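Local coordinates for regulator of chromosome condensation (Saccharomyces cerevisiae, PDB 3OF7), which acts as the nuclear guanine nucleotide exchange factor that promotes replacement of GDP by GTP on Gsp1p, binds chromatin and supports RNA export, at residues N94-L99 / T156-C161; G173-N178 / D214-L219; G223-W228 / R252-R257; Q232-G237 / L300-K305. All coordinates share one frame; numbering follows the deposited sequence.

Interaction 1: residues N94-L99 / T156-C161; sequences NDVGAL and TDNMSC
Two neighbouring blades of the RCC1-type beta-propeller meet where Val96 and Ala98, in the loop after strand 88-92, pack against Asn158, just before strand 159-164, and Ser160 within it. Every residue that touches is buried, although the contact covers a modest 195 Å². Its van der Waals half is formed by small groups. Val96 presents CG2 to the aliphatic part of Asn158, with Val96 CG2 3.8 Å from Asn158 CB. A chi1 of -72° sets Val96 CG1 anti to the carbonyl carbon, which places CG2, the methyl that meets Asn158, between the backbone N and the carbonyl carbon. Ala98 points its methyl at the other segment, and Ala98 CB sits 3.6 Å from Asn158 O. That same carbonyl takes part in a backbone hydrogen bond with Thr174, so the methyl packs beside an oxygen already engaged within its own blade.

The polar half is a single link across the blades: as modelled, Ser160 OG donates to Ala98 O at 2.7 Å, though the hydroxyl lies too near another atom of the model for its place to be certain. Trp172 NE1 adds a weak hydrogen bond to this carbonyl.

Each segment is also braced internally. In an ST motif, Thr156 OG1 accepts from Met159 N at 2.8 Å, while Thr156 N donates to Met159 O at 2.9 Å. Across the loop, Leu99 N donates to Asn94 OD1 at 3.1 Å, and the N-H arrives from above the plane of the side-chain carbonyl, 46° out of it.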
# COMPACT_ATOMS: atom_id res chain seq x y z
N ASN A 94 -12.64 -7.21 11.37
CA ASN A 94 -13.77 -7.68 10.58
C ASN A 94 -15.10 -6.96 10.89
O ASN A 94 -16.17 -7.44 10.50
CB ASN A 94 -13.96 -9.18 10.76
CG ASN A 94 -14.58 -9.84 9.54
OD1 ASN A 94 -14.60 -9.26 8.45
ND2 ASN A 94 -15.07 -11.07 9.70
N ASP A 95 -15.02 -5.80 11.55
CA ASP A 95 -16.22 -5.09 11.97
C ASP A 95 -17.16 -4.76 10.82
O ASP A 95 -18.38 -4.74 10.99
CB ASP A 95 -15.86 -3.83 12.77
CG ASP A 95 -15.39 -4.16 14.17
OD1 ASP A 95 -15.67 -5.29 14.63
OD2 ASP A 95 -14.74 -3.31 14.80
N VAL A 96 -16.60 -4.51 9.63
CA VAL A 96 -17.42 -4.22 8.44
C VAL A 96 -17.14 -5.17 7.26
O VAL A 96 -17.22 -4.77 6.10
CB VAL A 96 -17.35 -2.72 8.02
CG1 VAL A 96 -18.11 -1.85 9.03
CG2 VAL A 96 -15.88 -2.24 7.89
N GLY A 97 -16.83 -6.42 7.59
CA GLY A 97 -16.72 -7.49 6.60
C GLY A 97 -15.42 -7.62 5.82
O GLY A 97 -15.31 -8.49 4.95
N ALA A 98 -14.41 -6.81 6.14
CA ALA A 98 -13.19 -6.76 5.31
C ALA A 98 -12.43 -8.09 5.18
O ALA A 98 -11.73 -8.31 4.19
CB ALA A 98 -12.24 -5.65 5.78
N LEU A 99 -12.56 -8.97 6.17
CA LEU A 99 -11.83 -10.25 6.13
C LEU A 99 -12.45 -11.26 5.16
O LEU A 99 -11.80 -12.23 4.78
CB LEU A 99 -11.68 -10.87 7.53
CG LEU A 99 -11.05 -10.02 8.64
CD1 LEU A 99 -10.78 -10.90 9.85
CD2 LEU A 99 -9.76 -9.33 8.17
N THR A 156 -8.02 -1.72 1.40
CA THR A 156 -8.15 -0.37 1.90
C THR A 156 -8.30 -0.45 3.43
O THR A 156 -7.97 -1.47 4.03
CB THR A 156 -9.37 0.36 1.29
OG1 THR A 156 -10.58 -0.25 1.76
CG2 THR A 156 -9.33 0.32 -0.24
N ASP A 157 -8.80 0.60 4.06
CA ASP A 157 -9.09 0.54 5.49
C ASP A 157 -10.17 -0.51 5.78
O ASP A 157 -10.02 -1.31 6.71
CB ASP A 157 -9.54 1.90 6.03
CG ASP A 157 -8.38 2.78 6.46
OD1 ASP A 157 -7.23 2.60 5.97
OD2 ASP A 157 -8.62 3.68 7.28
N ASN A 158 -11.20 -0.54 4.94
CA ASN A 158 -12.44 -1.28 5.22
C ASN A 158 -12.92 -2.20 4.08
O ASN A 158 -13.94 -2.90 4.23
CB ASN A 158 -13.56 -0.27 5.57
CG ASN A 158 -13.17 0.69 6.69
OD1 ASN A 158 -12.98 1.90 6.47
ND2 ASN A 158 -13.04 0.15 7.90
N MET A 159 -12.22 -2.20 2.95
CA MET A 159 -12.59 -3.05 1.81
C MET A 159 -11.44 -3.89 1.28
O MET A 159 -10.27 -3.60 1.53
CB MET A 159 -13.37 -2.32 0.69
CG MET A 159 -12.60 -1.52 -0.36
SD MET A 159 -11.77 -2.29 -1.79
CE MET A 159 -13.08 -2.95 -2.83
N SER A 160 -11.80 -4.95 0.57
CA SER A 160 -10.84 -5.91 0.08
C SER A 160 -11.16 -6.21 -1.37
O SER A 160 -12.33 -6.15 -1.78
CB SER A 160 -10.94 -7.19 0.90
OG SER A 160 -10.50 -6.96 2.23
N CYS A 161 -10.13 -6.52 -2.14
CA CYS A 161 -10.28 -6.75 -3.57
C CYS A 161 -9.30 -7.81 -4.06
O CYS A 161 -8.14 -7.83 -3.63
CB CYS A 161 -10.10 -5.45 -4.35
SG CYS A 161 -10.54 -5.58 -6.10

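Interaction 2: residues G173-N178 / D214-L219; sequences GTFRCN and DHILFL
Asp214 and Arg176 meet at the tight end of this contact, with Asp214 CB only 3.1 Å from Arg176 O. The buried carboxylate then closes on the backbone: Arg176 N donates to Asp214 OD1 at 2.9 Å with an N-H...O angle of 155°. The donor comes from above the carboxylate plane, 76° out of it. Asp214 OD1 also accepts from a water at 2.8 Å, and the second proton of that water goes to Thr174 O. Beside this polar knot, Phe175 CD2 approaches Asp214 O to 3.3 Å, and Ile216 CG2 lies 4.2 Å from Phe175 CZ at the ring edge.

The other side is looser. The Arg176 side chain runs extended from CG to NE and leads away toward the partly exposed flank, leaving Arg176 NE 6.1 Å from Asp214 OD1 with no charged contact.

The geometry joins two propeller blades, since strand 169-177 belongs to one sheet and strand 215-220 to the next, although RCC1 repeat 3 contains both. An alanine in place of Asp214 would probably leave Arg176 N and the bridging water without their shared acceptor and weaken the hold between strand 169-177 and the entry to strand 215-220. The chemistry implies that the carboxylate serves as a backbone acceptor rather than as a salt-bridge partner of Arg176, its charge probably eased by the peptide N-H and the water.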
# COMPACT_ATOMS: atom_id res chain seq x y z
N GLY A 173 -16.36 -6.03 1.96
CA GLY A 173 -16.16 -5.01 3.00
C GLY A 173 -17.07 -3.82 2.73
O GLY A 173 -18.24 -4.01 2.35
N THR A 174 -16.54 -2.61 2.91
CA THR A 174 -17.32 -1.39 2.68
C THR A 174 -16.39 -0.19 2.51
O THR A 174 -15.18 -0.31 2.71
CB THR A 174 -18.32 -1.11 3.84
OG1 THR A 174 -19.31 -0.16 3.42
CG2 THR A 174 -17.61 -0.56 5.09
N PHE A 175 -16.95 0.95 2.12
CA PHE A 175 -16.23 2.22 2.17
C PHE A 175 -16.82 3.11 3.25
O PHE A 175 -18.04 3.32 3.31
CB PHE A 175 -16.26 2.96 0.83
CG PHE A 175 -15.80 2.14 -0.33
CD1 PHE A 175 -16.72 1.58 -1.22
CD2 PHE A 175 -14.44 1.90 -0.54
CE1 PHE A 175 -16.29 0.80 -2.31
CE2 PHE A 175 -14.01 1.13 -1.63
CZ PHE A 175 -14.94 0.58 -2.52
N ARG A 176 -15.94 3.62 4.11
CA ARG A 176 -16.32 4.66 5.04
C ARG A 176 -16.08 6.04 4.43
O ARG A 176 -15.51 6.18 3.35
CB ARG A 176 -15.55 4.52 6.36
CG ARG A 176 -16.04 3.37 7.23
CD ARG A 176 -15.26 3.35 8.54
NE ARG A 176 -15.56 2.16 9.33
CZ ARG A 176 -16.57 2.06 10.20
NH1 ARG A 176 -17.38 3.09 10.41
NH2 ARG A 176 -16.76 0.93 10.86
N CYS A 177 -16.54 7.06 5.15
CA CYS A 177 -16.31 8.44 4.81
C CYS A 177 -16.07 9.18 6.13
O CYS A 177 -16.03 8.56 7.20
CB CYS A 177 -17.53 9.01 4.08
SG CYS A 177 -19.04 8.85 5.03
N ASN A 178 -15.92 10.50 6.07
CA ASN A 178 -15.57 11.30 7.25
C ASN A 178 -16.44 11.03 8.49
O ASN A 178 -15.95 11.11 9.62
CB ASN A 178 -15.60 12.81 6.91
CG ASN A 178 -14.57 13.20 5.86
OD1 ASN A 178 -13.65 12.44 5.55
ND2 ASN A 178 -14.72 14.40 5.30
N ASP A 214 -10.37 4.82 1.64
CA ASP A 214 -11.77 4.45 1.42
C ASP A 214 -12.19 4.62 -0.04
O ASP A 214 -13.33 5.01 -0.34
CB ASP A 214 -12.70 5.21 2.39
CG ASP A 214 -12.73 4.60 3.78
OD1 ASP A 214 -13.10 3.41 3.91
OD2 ASP A 214 -12.40 5.32 4.75
N HIS A 215 -11.26 4.31 -0.92
CA HIS A 215 -11.50 4.23 -2.35
C HIS A 215 -10.49 3.26 -2.92
O HIS A 215 -9.47 2.96 -2.29
CB HIS A 215 -11.30 5.60 -3.01
CG HIS A 215 -9.87 6.03 -3.05
ND1 HIS A 215 -9.05 5.81 -4.13
CD2 HIS A 215 -9.11 6.64 -2.11
CE1 HIS A 215 -7.84 6.28 -3.86
NE2 HIS A 215 -7.85 6.78 -2.64
N ILE A 216 -10.76 2.79 -4.13
CA ILE A 216 -9.82 1.94 -4.85
C ILE A 216 -9.82 2.36 -6.32
O ILE A 216 -10.86 2.75 -6.87
CB ILE A 216 -10.16 0.42 -4.62
CG1 ILE A 216 -9.16 -0.49 -5.36
CG2 ILE A 216 -11.62 0.12 -4.99
CD1 ILE A 216 -9.28 -1.97 -4.99
N LEU A 217 -8.64 2.32 -6.93
CA LEU A 217 -8.46 2.59 -8.35
C LEU A 217 -8.23 1.28 -9.10
O LEU A 217 -7.68 0.34 -8.53
CB LEU A 217 -7.27 3.52 -8.57
CG LEU A 217 -7.21 4.87 -7.85
CD1 LEU A 217 -5.96 5.57 -8.26
CD2 LEU A 217 -8.43 5.72 -8.19
N PHE A 218 -8.68 1.23 -10.35
CA PHE A 218 -8.46 0.08 -11.25
C PHE A 218 -7.87 0.61 -12.55
O PHE A 218 -8.21 1.72 -13.00
CB PHE A 218 -9.77 -0.65 -11.59
CG PHE A 218 -10.57 -1.12 -10.40
CD1 PHE A 218 -10.41 -2.41 -9.90
CD2 PHE A 218 -11.51 -0.29 -9.80
CE1 PHE A 218 -11.16 -2.87 -8.81
CE2 PHE A 218 -12.27 -0.73 -8.70
CZ PHE A 218 -12.09 -2.02 -8.20
N LEU A 219 -7.00 -0.19 -13.17
CA LEU A 219 -6.43 0.12 -14.48
C LEU A 219 -6.77 -1.02 -15.44
O LEU A 219 -6.69 -2.19 -15.06
CB LEU A 219 -4.90 0.27 -14.39
CG LEU A 219 -4.10 0.61 -15.65
CD1 LEU A 219 -4.52 1.97 -16.25
CD2 LEU A 219 -2.61 0.63 -15.32
O HOH W 1 -12.71 0.98 2.54

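Interaction 3: residues G223-W228 / R252-R257; sequences GMVFAW and RPFGLR
A water bound between Val225 on one segment and Phe254 and Leu256 on the other is gripped by three backbone groups: it donates to Val225 O at 2.7 Å and accepts from Phe254 N and Leu256 N, both at 2.8 Å. It stands in for a direct backbone partner of Val225 O, between two places where the segments bond directly. In one of them, Ala227 and Arg252 form an antiparallel hydrogen-bonded pair, with Ala227 N to Arg252 O at 2.9 Å and an N-H...O angle of 163°. In the other, Val225 N donates to Leu256 O at 3.3 Å, nearly along the C=O axis.

This is the outer edge of a propeller blade: the short, weakly bonded strand 252-253 is outermost of four antiparallel strands and pairs with 225-229.

Chi1 of 48° puts Phe254 CG between its backbone N and carbonyl carbon. The ring reaches back to the strand, with Phe254 CZ 3.7 Å from Val225 CG1 and Phe254 CE2 3.9 Å from Ala227 CB; the ring also meets Trp281. An alanine at Phe254 would probably open a gap beside Val225, Ala227 and Trp281.

Val225 and Leu256 lie side by side, pointing the same way. With Phe226 and Pro253 the side chains cross, and Phe226 CD2 comes 3.6 Å from Pro253 CD.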
# COMPACT_ATOMS: atom_id res chain seq x y z
N GLY A 223 -5.51 1.26 -20.72
CA GLY A 223 -4.92 2.35 -19.95
C GLY A 223 -5.93 3.30 -19.34
O GLY A 223 -5.57 4.40 -18.93
N MET A 224 -7.19 2.89 -19.30
CA MET A 224 -8.24 3.68 -18.65
C MET A 224 -8.19 3.42 -17.14
O MET A 224 -7.99 2.28 -16.70
CB MET A 224 -9.62 3.33 -19.22
CG MET A 224 -10.77 4.25 -18.78
SD MET A 224 -10.78 5.90 -19.55
CE MET A 224 -11.46 5.51 -21.17
N VAL A 225 -8.35 4.48 -16.35
CA VAL A 225 -8.41 4.38 -14.89
C VAL A 225 -9.84 4.53 -14.39
O VAL A 225 -10.59 5.39 -14.87
CB VAL A 225 -7.53 5.44 -14.19
CG1 VAL A 225 -7.47 5.21 -12.67
CG2 VAL A 225 -6.13 5.45 -14.78
N PHE A 226 -10.22 3.68 -13.44
CA PHE A 226 -11.53 3.72 -12.83
C PHE A 226 -11.36 3.92 -11.34
O PHE A 226 -10.38 3.43 -10.76
CB PHE A 226 -12.27 2.40 -13.07
CG PHE A 226 -12.43 2.07 -14.52
CD1 PHE A 226 -11.39 1.49 -15.24
CD2 PHE A 226 -13.61 2.40 -15.19
CE1 PHE A 226 -11.54 1.21 -16.60
CE2 PHE A 226 -13.76 2.12 -16.55
CZ PHE A 226 -12.73 1.52 -17.25
N ALA A 227 -12.30 4.62 -10.73
CA ALA A 227 -12.26 4.84 -9.28
C ALA A 227 -13.59 4.46 -8.65
O ALA A 227 -14.64 4.54 -9.30
CB ALA A 227 -11.88 6.28 -8.99
N TRP A 228 -13.53 4.01 -7.40
CA TRP A 228 -14.69 3.51 -6.67
C TRP A 228 -14.51 3.76 -5.18
O TRP A 228 -13.47 3.43 -4.60
CB TRP A 228 -14.84 2.01 -6.96
CG TRP A 228 -15.98 1.25 -6.29
CD1 TRP A 228 -17.21 1.74 -5.91
CD2 TRP A 228 -16.00 -0.15 -6.00
NE1 TRP A 228 -17.98 0.73 -5.37
CE2 TRP A 228 -17.26 -0.44 -5.42
CE3 TRP A 228 -15.07 -1.19 -6.15
CZ2 TRP A 228 -17.61 -1.73 -4.99
CZ3 TRP A 228 -15.42 -2.47 -5.74
CH2 TRP A 228 -16.68 -2.73 -5.16
N ARG A 252 -15.91 3.84 -11.95
CA ARG A 252 -16.20 4.73 -13.07
C ARG A 252 -14.94 5.45 -13.53
O ARG A 252 -14.12 5.84 -12.70
CB ARG A 252 -17.26 5.76 -12.66
CG ARG A 252 -18.67 5.20 -12.57
CD ARG A 252 -19.62 6.16 -11.88
NE ARG A 252 -20.91 5.54 -11.62
CZ ARG A 252 -22.07 5.97 -12.12
NH1 ARG A 252 -22.11 7.05 -12.89
NH2 ARG A 252 -23.19 5.33 -11.82
N PRO A 253 -14.80 5.65 -14.85
CA PRO A 253 -13.69 6.43 -15.36
C PRO A 253 -13.93 7.92 -15.12
O PRO A 253 -14.99 8.30 -14.64
CB PRO A 253 -13.68 6.10 -16.86
CG PRO A 253 -15.12 5.83 -17.18
CD PRO A 253 -15.74 5.27 -15.93
N PHE A 254 -12.94 8.74 -15.42
CA PHE A 254 -13.01 10.16 -15.15
C PHE A 254 -12.11 10.91 -16.12
O PHE A 254 -11.53 11.95 -15.78
CB PHE A 254 -12.68 10.47 -13.67
CG PHE A 254 -11.43 9.78 -13.17
CD1 PHE A 254 -10.21 10.45 -13.17
CD2 PHE A 254 -11.48 8.48 -12.68
CE1 PHE A 254 -9.05 9.82 -12.70
CE2 PHE A 254 -10.33 7.85 -12.21
CZ PHE A 254 -9.11 8.53 -12.23
N GLY A 255 -11.99 10.37 -17.33
CA GLY A 255 -11.27 11.02 -18.41
C GLY A 255 -9.76 10.86 -18.38
O GLY A 255 -9.06 11.53 -19.14
N LEU A 256 -9.26 9.97 -17.52
CA LEU A 256 -7.83 9.71 -17.44
C LEU A 256 -7.51 8.45 -18.23
O LEU A 256 -7.98 7.36 -17.90
CB LEU A 256 -7.37 9.58 -15.98
CG LEU A 256 -5.90 9.29 -15.68
CD1 LEU A 256 -4.97 10.35 -16.25
CD2 LEU A 256 -5.69 9.17 -14.17
N ARG A 257 -6.69 8.64 -19.27
CA ARG A 257 -6.40 7.62 -20.27
C ARG A 257 -4.90 7.43 -20.47
O ARG A 257 -4.09 8.22 -19.96
CB ARG A 257 -7.02 8.02 -21.63
CG ARG A 257 -8.54 7.90 -21.72
CD ARG A 257 -9.08 8.69 -22.91
NE ARG A 257 -9.09 10.12 -22.64
CZ ARG A 257 -10.15 10.81 -22.23
NH1 ARG A 257 -11.33 10.22 -22.06
NH2 ARG A 257 -10.04 12.11 -22.00
O HOH W 2 -10.46 7.71 -16.28

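Interaction 4: residues Q232-G237 / L300-K305; sequences QQNQLG and LVTKPK
Leu300 and Thr302 pack against the Gln233-Asn234 corner. One methyl of the leucine, Leu300 CD2, rests 3.5 Å from Gln233 O. The other, Leu300 CD1, is 3.8 Å from Asn234 ND2, the two side chains crossing at about a right angle. Thr302 CG2 approaches Asn234 ND2 to 3.6 Å. Thr302 chi1 of 54° places OG1 between the backbone N and the carbonyl carbon, and CG2, the methyl meeting Asn234, lies anti to the carbonyl carbon. These are van der Waals contacts of methyl groups with polar atoms.

Water supplies the polar bridging. One molecule lies 2.6 Å from Asn234 O and also near Thr302 O, with more acceptors in reach than it has protons, so which it serves is not settled. A second donates to Gly237 O at 2.7 Å, with a weak link to Thr302 O.

In the next shell the loop holds its own shape. Asn234 to Gly237 form a type I beta turn, closed by Gly237 N donating to Asn234 O at 3.3 Å. Gln233, just ahead of the turn, and Gln235, within it, lock together: Gln233 N donates to Gln235 OE1 at 2.7 Å, in the carbonyl plane on a lone pair, and Gln235 NE2 returns a bond to Gln233 OE1 at 2.9 Å.

Farther out, the 232-237 loop follows strand 225-229 of one propeller blade and faces the next. There the chain turns a corner at Lys303, between strands 300-302 and 304-306; Pro304 packs on Val279 and Trp281 of strand 278-281, and Trp281 NE1 donates to Gln235 O.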
# COMPACT_ATOMS: atom_id res chain seq x y z
N GLN A 232 -14.91 12.42 -1.11
CA GLN A 232 -14.93 13.73 -0.43
C GLN A 232 -13.65 14.55 -0.62
O GLN A 232 -13.66 15.77 -0.42
CB GLN A 232 -15.22 13.56 1.06
CG GLN A 232 -16.57 12.95 1.36
CD GLN A 232 -16.77 12.65 2.83
OE1 GLN A 232 -15.99 11.90 3.45
NE2 GLN A 232 -17.82 13.22 3.42
N GLN A 233 -12.56 13.88 -0.99
CA GLN A 233 -11.28 14.54 -1.21
C GLN A 233 -10.90 14.60 -2.70
O GLN A 233 -9.73 14.79 -3.04
CB GLN A 233 -10.16 13.83 -0.42
CG GLN A 233 -10.25 13.97 1.11
CD GLN A 233 -11.30 13.06 1.74
OE1 GLN A 233 -11.51 11.93 1.31
NE2 GLN A 233 -11.96 13.56 2.77
N ASN A 234 -11.90 14.44 -3.57
CA ASN A 234 -11.68 14.43 -5.03
C ASN A 234 -10.84 13.25 -5.51
O ASN A 234 -10.25 13.30 -6.60
CB ASN A 234 -11.08 15.76 -5.52
CG ASN A 234 -12.11 16.63 -6.22
OD1 ASN A 234 -12.45 16.40 -7.39
ND2 ASN A 234 -12.59 17.65 -5.52
N GLN A 235 -10.78 12.18 -4.72
CA GLN A 235 -9.95 11.03 -5.08
C GLN A 235 -10.50 10.25 -6.28
O GLN A 235 -9.76 9.51 -6.93
CB GLN A 235 -9.70 10.09 -3.88
CG GLN A 235 -10.94 9.56 -3.18
CD GLN A 235 -11.38 10.46 -2.03
OE1 GLN A 235 -11.86 11.57 -2.25
NE2 GLN A 235 -11.21 9.98 -0.81
N LEU A 236 -11.79 10.42 -6.56
CA LEU A 236 -12.43 9.70 -7.66
C LEU A 236 -12.23 10.38 -9.01
O LEU A 236 -12.70 9.88 -10.04
CB LEU A 236 -13.93 9.45 -7.39
CG LEU A 236 -14.39 8.80 -6.07
CD1 LEU A 236 -15.90 8.79 -5.98
CD2 LEU A 236 -13.83 7.38 -5.85
N GLY A 237 -11.52 11.51 -9.01
CA GLY A 237 -11.24 12.27 -10.23
C GLY A 237 -12.43 13.03 -10.78
O GLY A 237 -12.40 13.51 -11.91
N LEU A 300 -7.18 20.65 -2.51
CA LEU A 300 -7.42 19.44 -3.29
C LEU A 300 -6.99 19.66 -4.72
O LEU A 300 -7.17 20.76 -5.27
CB LEU A 300 -8.90 19.04 -3.27
CG LEU A 300 -9.63 18.86 -1.94
CD1 LEU A 300 -11.14 18.68 -2.19
CD2 LEU A 300 -9.07 17.68 -1.16
N VAL A 301 -6.41 18.63 -5.32
CA VAL A 301 -6.07 18.67 -6.73
C VAL A 301 -7.22 17.97 -7.44
O VAL A 301 -7.45 16.76 -7.26
CB VAL A 301 -4.69 18.02 -7.00
CG1 VAL A 301 -4.35 18.04 -8.49
CG2 VAL A 301 -3.62 18.74 -6.22
N THR A 302 -7.98 18.74 -8.21
CA THR A 302 -9.18 18.23 -8.86
C THR A 302 -8.86 17.49 -10.17
O THR A 302 -9.17 16.32 -10.32
CB THR A 302 -10.23 19.33 -9.09
OG1 THR A 302 -9.63 20.41 -9.81
CG2 THR A 302 -10.76 19.84 -7.75
N LYS A 303 -8.23 18.18 -11.10
CA LYS A 303 -7.79 17.52 -12.32
C LYS A 303 -6.36 17.03 -12.15
O LYS A 303 -5.53 17.76 -11.60
CB LYS A 303 -7.90 18.45 -13.53
CG LYS A 303 -9.30 18.48 -14.13
N PRO A 304 -6.06 15.80 -12.61
CA PRO A 304 -4.71 15.27 -12.47
C PRO A 304 -3.68 16.26 -12.98
O PRO A 304 -3.86 16.84 -14.06
CB PRO A 304 -4.75 14.01 -13.33
CG PRO A 304 -6.16 13.57 -13.27
CD PRO A 304 -6.96 14.84 -13.28
N LYS A 305 -2.62 16.45 -12.20
CA LYS A 305 -1.63 17.47 -12.48
C LYS A 305 -0.24 16.83 -12.53
O LYS A 305 0.06 15.95 -11.72
CB LYS A 305 -1.68 18.53 -11.38
CG LYS A 305 -0.98 19.83 -11.71
CD LYS A 305 -1.50 20.95 -10.82
CE LYS A 305 -0.74 22.25 -11.08
NZ LYS A 305 -1.34 23.39 -10.32
O HOH W 3 -10.45 15.08 -8.52
O HOH W 4 -10.18 14.62 -13.05

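Interactions 1, 2 and 4 join successive neighbouring blades of the propeller, while interaction 3 lies within one. Interactions 1 and 2, with centres about 10 Å apart, share the sheet holding strands 159-164 and 169-177, and Met159 CG packs 3.3 Å from Phe175 CE2. Interactions 2 and 3, centres about 14 Å apart, share the next sheet, where Ile216 N is 2.8 Å from Trp228 O. Interaction 4 lies about 12 Å from interaction 3, centre to centre, and touches it through Phe254 CD2 and Leu236 O at 3.2 Å. It also reaches interaction 2, Asn178 N being 3.0 Å from Gln232 OE1. Interactions 1 and 4 do not touch, their nearest atoms being about 10 Å apart.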